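Local coordinates for SusD family protein (Bacteroides uniformis, PDB 7KV1) that probably binds beta-glucan at the cell surface of a human gut bacterium, as a SusD-like glycan-binding protein built on tetratricopeptide-type helices, at residues A[405-410]-A[460-465]; A[410-415]-A[434-439]. One frame throughout, in Å; residues are numbered along the deposited sequence.

Contact 1: A[405-410]-A[460-465]. With NCO (cobalt hexammine(III)), chain C; EDO (1,2-ethanediol), chain D.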
# COMPACT_ATOMS: atom_id res chain seq x y z
N TYR A 405 0.52 -3.05 6.18
CA TYR A 405 1.10 -2.82 4.83
C TYR A 405 1.22 -4.14 4.08
O TYR A 405 0.75 -4.20 2.93
CB TYR A 405 2.45 -2.10 4.89
CG TYR A 405 2.78 -1.40 3.60
CD1 TYR A 405 3.24 -2.09 2.48
CD2 TYR A 405 2.55 -0.05 3.47
CE1 TYR A 405 3.49 -1.45 1.28
CE2 TYR A 405 2.78 0.61 2.28
CZ TYR A 405 3.26 -0.08 1.18
OH TYR A 405 3.51 0.63 0.03
N TYR A 406 1.81 -5.15 4.72
CA TYR A 406 2.00 -6.52 4.18
C TYR A 406 1.42 -7.52 5.17
O TYR A 406 1.87 -7.49 6.31
CB TYR A 406 3.48 -6.82 3.93
CG TYR A 406 4.04 -6.08 2.75
CD1 TYR A 406 3.37 -6.09 1.54
CD2 TYR A 406 5.20 -5.33 2.87
CE1 TYR A 406 3.85 -5.37 0.46
CE2 TYR A 406 5.70 -4.62 1.78
CZ TYR A 406 5.01 -4.63 0.57
OH TYR A 406 5.45 -3.90 -0.49
N ARG A 407 0.48 -8.35 4.73
CA ARG A 407 -0.09 -9.46 5.52
C ARG A 407 0.27 -10.80 4.86
O ARG A 407 0.36 -10.89 3.63
CB ARG A 407 -1.61 -9.34 5.60
CG ARG A 407 -2.07 -8.04 6.23
CD ARG A 407 -3.52 -8.13 6.58
NE ARG A 407 -4.48 -7.90 5.53
CZ ARG A 407 -5.32 -8.80 5.02
NH1 ARG A 407 -5.24 -10.08 5.36
NH2 ARG A 407 -6.25 -8.42 4.15
N TYR A 408 0.34 -11.85 5.65
CA TYR A 408 0.61 -13.22 5.14
C TYR A 408 -0.50 -13.69 4.18
O TYR A 408 -0.19 -14.58 3.37
CB TYR A 408 0.84 -14.15 6.33
CG TYR A 408 1.09 -15.60 6.01
CD1 TYR A 408 2.30 -16.02 5.46
CD2 TYR A 408 0.13 -16.55 6.24
CE1 TYR A 408 2.53 -17.35 5.19
CE2 TYR A 408 0.35 -17.90 6.00
CZ TYR A 408 1.55 -18.29 5.44
OH TYR A 408 1.77 -19.61 5.19
N ALA A 409 -1.73 -13.13 4.21
CA ALA A 409 -2.75 -13.43 3.18
C ALA A 409 -2.18 -13.09 1.79
O ALA A 409 -2.34 -13.88 0.85
CB ALA A 409 -4.06 -12.71 3.44
N GLU A 410 -1.44 -11.98 1.70
CA GLU A 410 -0.82 -11.54 0.43
C GLU A 410 0.35 -12.46 0.04
O GLU A 410 0.54 -12.71 -1.16
CB GLU A 410 -0.45 -10.06 0.53
CG GLU A 410 -0.09 -9.49 -0.81
CD GLU A 410 0.25 -8.01 -0.88
OE1 GLU A 410 0.32 -7.32 0.16
OE2 GLU A 410 0.35 -7.55 -2.03
N LEU A 460 -11.34 -9.32 -2.94
CA LEU A 460 -12.15 -9.59 -1.73
C LEU A 460 -11.31 -9.36 -0.46
O LEU A 460 -11.86 -8.89 0.58
CB LEU A 460 -12.73 -11.00 -1.80
CG LEU A 460 -13.67 -11.31 -2.96
CD1 LEU A 460 -14.00 -12.80 -2.99
CD2 LEU A 460 -14.96 -10.51 -2.84
N GLU A 461 -10.03 -9.69 -0.51
CA GLU A 461 -9.18 -9.79 0.69
C GLU A 461 -8.70 -8.41 1.13
O GLU A 461 -8.51 -8.23 2.34
CB GLU A 461 -8.03 -10.75 0.42
CG GLU A 461 -7.09 -11.02 1.60
CD GLU A 461 -7.70 -11.78 2.75
OE1 GLU A 461 -8.70 -12.46 2.52
OE2 GLU A 461 -7.15 -11.70 3.90
N PHE A 462 -8.50 -7.47 0.20
CA PHE A 462 -7.66 -6.27 0.44
C PHE A 462 -8.44 -4.96 0.26
O PHE A 462 -7.82 -3.91 0.06
CB PHE A 462 -6.41 -6.34 -0.43
CG PHE A 462 -5.52 -7.50 -0.08
CD1 PHE A 462 -4.97 -7.63 1.19
CD2 PHE A 462 -5.20 -8.45 -1.03
CE1 PHE A 462 -4.19 -8.73 1.51
CE2 PHE A 462 -4.38 -9.52 -0.73
CZ PHE A 462 -3.88 -9.66 0.55
N VAL A 463 -9.76 -4.99 0.35
CA VAL A 463 -10.56 -3.74 0.22
C VAL A 463 -10.04 -2.72 1.24
O VAL A 463 -9.98 -3.04 2.41
CB VAL A 463 -12.08 -3.96 0.35
CG1 VAL A 463 -12.84 -2.64 0.35
CG2 VAL A 463 -12.60 -4.89 -0.73
N GLY A 464 -9.66 -1.54 0.77
CA GLY A 464 -9.26 -0.41 1.62
C GLY A 464 -7.80 -0.49 2.03
O GLY A 464 -7.38 0.34 2.87
N GLU A 465 -7.04 -1.42 1.43
CA GLU A 465 -5.61 -1.63 1.78
C GLU A 465 -4.69 -1.20 0.63
O GLU A 465 -3.48 -1.47 0.72
CB GLU A 465 -5.41 -3.11 2.16
CG GLU A 465 -6.18 -3.51 3.40
CD GLU A 465 -5.89 -4.93 3.84
OE1 GLU A 465 -4.75 -5.22 4.27
OE2 GLU A 465 -6.82 -5.74 3.75
CO NCO C . 2.73 -22.33 8.32
N1 NCO C . 3.49 -21.80 10.10
N2 NCO C . 2.16 -22.90 6.49
N3 NCO C . 1.80 -24.00 9.11
N4 NCO C . 4.37 -23.38 7.98
N5 NCO C . 3.62 -20.70 7.49
N6 NCO C . 1.07 -21.31 8.65
C1 EDO D . 3.81 1.44 -3.72
O1 EDO D . 4.22 2.30 -2.67
C2 EDO D . 2.84 0.42 -3.27
O2 EDO D . 3.39 -0.46 -2.29
O HOH W 1 -2.22 -5.27 3.39

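Contact 2: A[410-415]-A[434-439]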
# COMPACT_ATOMS: atom_id res chain seq x y z
N GLU A 410 -1.44 -11.98 1.70
CA GLU A 410 -0.82 -11.54 0.43
C GLU A 410 0.35 -12.46 0.04
O GLU A 410 0.54 -12.71 -1.16
CB GLU A 410 -0.45 -10.06 0.53
CG GLU A 410 -0.09 -9.49 -0.81
CD GLU A 410 0.25 -8.01 -0.88
OE1 GLU A 410 0.32 -7.32 0.16
OE2 GLU A 410 0.35 -7.55 -2.03
N THR A 411 1.11 -12.97 1.01
CA THR A 411 2.13 -14.03 0.75
C THR A 411 1.46 -15.20 0.03
O THR A 411 1.98 -15.62 -1.03
CB THR A 411 2.82 -14.45 2.05
OG1 THR A 411 3.21 -13.30 2.81
CG2 THR A 411 4.00 -15.36 1.77
N LEU A 412 0.33 -15.70 0.54
CA LEU A 412 -0.32 -16.91 -0.01
C LEU A 412 -0.82 -16.59 -1.42
O LEU A 412 -0.56 -17.39 -2.34
CB LEU A 412 -1.44 -17.38 0.92
CG LEU A 412 -1.00 -17.99 2.25
CD1 LEU A 412 -2.18 -18.04 3.21
CD2 LEU A 412 -0.41 -19.40 2.08
N LEU A 413 -1.47 -15.44 -1.60
CA LEU A 413 -2.07 -15.06 -2.91
C LEU A 413 -0.96 -14.72 -3.92
O LEU A 413 -1.14 -15.05 -5.11
CB LEU A 413 -3.10 -13.95 -2.74
CG LEU A 413 -4.33 -14.33 -1.90
CD1 LEU A 413 -5.28 -13.16 -1.77
CD2 LEU A 413 -5.10 -15.50 -2.50
N ASN A 414 0.14 -14.12 -3.46
CA ASN A 414 1.33 -13.89 -4.31
C ASN A 414 1.82 -15.25 -4.80
O ASN A 414 2.05 -15.42 -6.00
CB ASN A 414 2.47 -13.19 -3.54
CG ASN A 414 2.31 -11.70 -3.35
OD1 ASN A 414 1.39 -11.09 -3.89
ND2 ASN A 414 3.19 -11.11 -2.56
N ALA A 415 2.05 -16.17 -3.89
CA ALA A 415 2.58 -17.52 -4.20
C ALA A 415 1.63 -18.24 -5.17
O ALA A 415 2.09 -18.84 -6.17
CB ALA A 415 2.74 -18.26 -2.93
N LEU A 434 -4.43 -20.59 -1.95
CA LEU A 434 -5.65 -19.77 -2.14
C LEU A 434 -6.75 -20.27 -1.21
O LEU A 434 -7.44 -19.43 -0.59
CB LEU A 434 -6.12 -19.79 -3.60
CG LEU A 434 -7.28 -18.84 -3.88
CD1 LEU A 434 -7.03 -18.05 -5.15
CD2 LEU A 434 -8.59 -19.59 -3.97
N ASN A 435 -6.89 -21.60 -1.03
CA ASN A 435 -8.02 -22.15 -0.24
C ASN A 435 -7.82 -21.85 1.26
O ASN A 435 -8.85 -21.75 1.96
CB ASN A 435 -8.26 -23.64 -0.52
CG ASN A 435 -8.98 -23.86 -1.83
OD1 ASN A 435 -9.53 -22.90 -2.37
ND2 ASN A 435 -8.98 -25.09 -2.34
N GLU A 436 -6.59 -21.72 1.74
CA GLU A 436 -6.29 -21.31 3.15
C GLU A 436 -6.89 -19.91 3.41
O GLU A 436 -7.46 -19.71 4.48
CB GLU A 436 -4.77 -21.33 3.34
CG GLU A 436 -4.23 -21.40 4.75
CD GLU A 436 -2.78 -21.92 4.78
OE1 GLU A 436 -2.49 -22.87 3.96
OE2 GLU A 436 -1.91 -21.37 5.58
N VAL A 437 -6.74 -19.00 2.45
CA VAL A 437 -7.36 -17.64 2.48
C VAL A 437 -8.88 -17.77 2.41
O VAL A 437 -9.55 -17.14 3.23
CB VAL A 437 -6.79 -16.72 1.38
CG1 VAL A 437 -7.45 -15.36 1.36
CG2 VAL A 437 -5.28 -16.55 1.49
N ARG A 438 -9.43 -18.53 1.46
CA ARG A 438 -10.91 -18.67 1.32
C ARG A 438 -11.49 -19.28 2.59
O ARG A 438 -12.48 -18.75 3.10
CB ARG A 438 -11.24 -19.55 0.12
CG ARG A 438 -10.96 -18.87 -1.21
CD ARG A 438 -11.54 -19.61 -2.40
NE ARG A 438 -12.98 -19.77 -2.38
CZ ARG A 438 -13.86 -18.88 -2.84
NH1 ARG A 438 -13.48 -17.69 -3.32
NH2 ARG A 438 -15.14 -19.19 -2.79
N THR A 439 -10.86 -20.33 3.13
CA THR A 439 -11.35 -21.03 4.34
C THR A 439 -11.37 -20.06 5.53
O THR A 439 -12.33 -20.09 6.30
CB THR A 439 -10.50 -22.27 4.67
OG1 THR A 439 -10.62 -23.10 3.53
CG2 THR A 439 -11.00 -23.04 5.87

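Contact 1: A[405-410]-A[460-465]
Arg407 and the two carboxylates of Glu461 and Glu465 form a buried salt-bridge network that ties a strand-to-helix junction of the SusD fold to the end of helix 451-461 and the type II turn after it. The guanidinium meets Glu465 side-on: NE donates to OE1 at 3.0 Å along an almost straight line (174°), and NH2 to OE2 at 2.8 Å. Both oxygens use their syn lone pairs, and the two flat groups lie only 23° from coplanar, so this pairing fixes the rotation of the guanidinium. Glu461 approaches the guanidinium from its NH1/NH2 end, where its OE2 takes NH1 at 2.9 Å through the anti lone pair; here the planes are turned 49° apart. A bend at chi3 swings the head of Arg407 between these acids. One of its faces is covered by Phe462, whose CE1 stands 3.4 Å above the plane, to one side of the guanidinium centre. Farther along that ring, CZ touches Glu410 CB at 3.5 Å. Further charges share the cluster: Glu285 also pairs with Arg407, Arg353 and Arg440 with Glu461, and Lys380 with Glu465. An alanine in place of Arg407 would probably leave Glu465 without its two-nitrogen partner, deprive Glu285 of a mate and open a gap against Phe462. At the opening of helix 408-420, Ala409 points its methyl at the Glu461 carboxylate, Ala409 CB lying 3.3 Å from Glu461 OE2.

Contact 2: A[410-415]-A[434-439]
Leu412 and Leu413 both carry CG anti to the carbonyl carbon (chi1 -71° and -64°), which sends two neighbouring leucine side chains from helix 408-420 toward Val437 on helix 429-440. Val437 holds its CG1 anti to the backbone N (178°), leaving CG2 beside that nitrogen as the branch that meets both leucines. The first meeting is between Leu412 and Val437: the two side chains run alongside each other, pointing opposite ways, with CD1 of the leucine 3.8 Å from CG2 of the valine. Leu413 instead comes at a slant, its CD2 lying 4.1 Å from Val437 CG2. That same CD2 reaches Leu434 CD1 at 4.2 Å, one turn back on the partner helix, so a single methyl of Leu413 touches both residues. Beyond this apolar row Glu436 crosses Leu412 at about a right angle, and its OE2 lies 4.1 Å from Leu412 CD1, near the bound cobalt hexammine. The contact is van der Waals packing between a helical pair running broadly antiparallel, with local axes 9.1 Å apart at closest approach. Helix 451-461 closes over one part of the pair, touching Leu413 through Glu457 and Arg458 and Leu434 through Val454. Elsewhere on helix 408-420, Thr411, Asn414 and Ala415 pack on helix 250-262, while Thr411 and Asn414 also meet helix 230-244.

Read from the N terminus, the chain enters through strand 403-407, turns directly into helix 408-420, and from there takes part in both contacts. Contact 2 closes the shorter loop, bringing helix 429-440 back against that first helix. The chain then runs on through helix 451-461 to its end, where contact 1 closes a longer loop that encloses the shorter one; the two do not cross. Glu410 belongs to both contacts, whose centres are about 10 Å apart. They also touch directly, as where Phe462 CE2 lies 3.9 Å from Leu413 CD1. Together they join three successive helices to the small two-stranded sheet preceding them.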